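Local coordinates for protein multicopper oxidase (Pseudomonas thermotolerans, PDB 6VOW) that probably couples the one-electron oxidation of laccase-type substrates at a type 1 copper to the reduction of dioxygen to water at a multicopper centre, at residues L380-Q385 with Y415-N420. Residues are numbered along the deposited sequence; the frame is centred on the assembly and turned at random.
Sequences LRNLAQ and YLLGKN
N382 and L417 meet with their CG atoms both anti to the backbone N (chi1 -168° and -165°), which brings each CG to the side of the other segment. The two strands belong to the two facing sheets of a cupredoxin-type beta-sandwich, and the contact joins the sheets where both chains leave their strands, at the copper end of the domain. L417 fills the interior, CD2 3.7 Å from N382 CB and CD1 4.0 Å from L380 CB, while CD1 also lies in plane at the edge of the Y415 ring. The Y415 hydroxyl turns to E421, which also accepts the G418 amide. N382 ND2 donates to G418 O from 59° above the carbonyl plane, at an unusually short 2.5 Å whose exact length is doubtful, and only weakly to L417 O at 3.0 Å. A further bond to Y386 O ties the same amide nitrogen to the segment leading into H388, a ligand of the mononuclear copper, and the N382 side chain also touches H388; it therefore lies next to the first shell of that site. Further out, the turn 383-385 docks on 419-420. N420 N lies almost on the line of the A384 C=O bond, 2.7 Å from A384 O, its N-H...O angle somewhat bent, and N420 CA lies 3.1 Å from N382 O in a CA-H...O contact. The Q385 and N420 amide planes are steeply inclined without a hydrogen bond between them. K419 runs across Q385 at about a right angle, its CG and CD packed on the Q385 carbonyl; a bend at chi4 brings NZ within 2.8 Å of Q385 O.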
loop_
_atom_site.group_PDB
_atom_site.type_symbol
_atom_site.label_atom_id
_atom_site.label_comp_id
_atom_site.label_asym_id
_atom_site.label_seq_id
_atom_site.Cartn_x
_atom_site.Cartn_y
_atom_site.Cartn_z
ATOM N N LEU A 380 -8.693 -16.600 -6.346
ATOM C CA LEU A 380 -7.316 -16.506 -5.868
ATOM C C LEU A 380 -7.089 -17.686 -4.949
ATOM O O LEU A 380 -7.693 -17.710 -3.912
ATOM C CB LEU A 380 -7.142 -15.196 -5.087
ATOM C CG LEU A 380 -7.509 -13.913 -5.827
ATOM C CD1 LEU A 380 -7.162 -12.749 -4.956
ATOM C CD2 LEU A 380 -6.699 -13.789 -7.073
ATOM N N ARG A 381 -6.280 -18.677 -5.369
ATOM C CA ARG A 381 -5.987 -19.932 -4.606
ATOM C C ARG A 381 -4.540 -19.893 -4.054
ATOM O O ARG A 381 -3.581 -19.941 -4.816
ATOM C CB ARG A 381 -6.130 -21.221 -5.484
ATOM C CG ARG A 381 -7.467 -21.319 -6.210
ATOM C CD ARG A 381 -7.437 -22.362 -7.312
ATOM N NE ARG A 381 -7.206 -23.674 -6.723
ATOM C CZ ARG A 381 -6.680 -24.707 -7.349
ATOM N NH1 ARG A 381 -6.329 -24.637 -8.635
ATOM N NH2 ARG A 381 -6.506 -25.832 -6.678
ATOM N N ASN A 382 -4.380 -19.798 -2.738
ATOM C CA ASN A 382 -3.032 -19.872 -2.119
ATOM C C ASN A 382 -2.841 -21.356 -1.838
ATOM O O ASN A 382 -3.466 -21.928 -0.911
ATOM C CB ASN A 382 -3.010 -19.051 -0.845
ATOM C CG ASN A 382 -1.604 -18.811 -0.259
ATOM O OD1 ASN A 382 -0.598 -19.281 -0.756
ATOM N ND2 ASN A 382 -1.557 -18.060 0.846
ATOM N N LEU A 383 -2.006 -21.991 -2.662
ATOM C CA LEU A 383 -1.607 -23.380 -2.455
ATOM C C LEU A 383 -0.340 -23.459 -1.605
ATOM O O LEU A 383 0.630 -24.138 -1.972
ATOM C CB LEU A 383 -1.400 -24.075 -3.791
ATOM C CG LEU A 383 -2.510 -23.901 -4.831
ATOM C CD1 LEU A 383 -2.133 -24.720 -6.064
ATOM C CD2 LEU A 383 -3.877 -24.293 -4.299
ATOM N N ALA A 384 -0.355 -22.773 -0.459
ATOM C CA ALA A 384 0.757 -22.817 0.492
ATOM C C ALA A 384 0.342 -22.400 1.903
ATOM O O ALA A 384 -0.791 -21.934 2.151
ATOM C CB ALA A 384 1.940 -21.995 0.017
ATOM N N GLN A 385 1.289 -22.583 2.818
ATOM C CA GLN A 385 1.128 -22.212 4.207
ATOM C C GLN A 385 1.719 -20.831 4.468
ATOM O O GLN A 385 2.101 -20.495 5.596
ATOM C CB GLN A 385 1.740 -23.297 5.118
ATOM C CG GLN A 385 0.778 -24.425 5.506
ATOM C CD GLN A 385 -0.670 -23.960 5.778
ATOM O OE1 GLN A 385 -1.098 -23.718 6.932
ATOM N NE2 GLN A 385 -1.425 -23.800 4.693
ATOM N N TYR A 415 -5.551 -7.977 -1.760
ATOM C CA TYR A 415 -6.188 -8.916 -0.855
ATOM C C TYR A 415 -5.114 -9.737 -0.153
ATOM O O TYR A 415 -4.268 -10.342 -0.792
ATOM C CB TYR A 415 -7.126 -9.880 -1.555
ATOM C CG TYR A 415 -7.855 -10.725 -0.552
ATOM C CD1 TYR A 415 -8.719 -10.104 0.374
ATOM C CD2 TYR A 415 -7.688 -12.124 -0.478
ATOM C CE1 TYR A 415 -9.388 -10.823 1.331
ATOM C CE2 TYR A 415 -8.379 -12.872 0.506
ATOM C CZ TYR A 415 -9.244 -12.212 1.403
ATOM O OH TYR A 415 -9.988 -12.860 2.422
ATOM N N LEU A 416 -5.166 -9.770 1.159
ATOM C CA LEU A 416 -4.197 -10.558 1.943
ATOM C C LEU A 416 -4.671 -12.036 1.975
ATOM O O LEU A 416 -5.607 -12.455 2.727
ATOM C CB LEU A 416 -4.006 -9.918 3.356
ATOM C CG LEU A 416 -2.975 -10.491 4.304
ATOM C CD1 LEU A 416 -1.562 -10.504 3.748
ATOM C CD2 LEU A 416 -3.023 -9.731 5.604
ATOM N N LEU A 417 -4.027 -12.798 1.115
ATOM C CA LEU A 417 -4.431 -14.141 0.807
ATOM C C LEU A 417 -3.817 -15.102 1.777
ATOM O O LEU A 417 -2.597 -15.373 1.721
ATOM C CB LEU A 417 -3.999 -14.485 -0.589
ATOM C CG LEU A 417 -4.671 -15.733 -1.139
ATOM C CD1 LEU A 417 -6.164 -15.590 -1.178
ATOM C CD2 LEU A 417 -4.100 -15.956 -2.564
ATOM N N GLY A 418 -4.652 -15.608 2.679
ATOM C CA GLY A 418 -4.159 -16.386 3.801
ATOM C C GLY A 418 -3.647 -17.708 3.325
ATOM O O GLY A 418 -3.738 -18.049 2.132
ATOM N N LYS A 419 -3.065 -18.387 4.311
ATOM C CA LYS A 419 -2.507 -19.708 4.216
ATOM C C LYS A 419 -3.598 -20.606 3.747
ATOM O O LYS A 419 -4.669 -20.629 4.347
ATOM C CB LYS A 419 -2.111 -20.174 5.594
ATOM C CG LYS A 419 -1.041 -19.362 6.340
ATOM C CD LYS A 419 -0.713 -20.123 7.631
ATOM C CE LYS A 419 0.255 -19.462 8.595
ATOM N NZ LYS A 419 1.468 -18.971 7.880
ATOM N N ASN A 420 -3.329 -21.342 2.674
ATOM C CA ASN A 420 -4.306 -22.233 2.052
ATOM C C ASN A 420 -5.654 -21.608 1.796
ATOM O O ASN A 420 -6.643 -22.292 1.781
ATOM C CB ASN A 420 -4.491 -23.482 2.900
ATOM C CG ASN A 420 -3.432 -24.530 2.657
ATOM O OD1 ASN A 420 -2.474 -24.356 1.872
ATOM N ND2 ASN A 420 -3.577 -25.641 3.379
#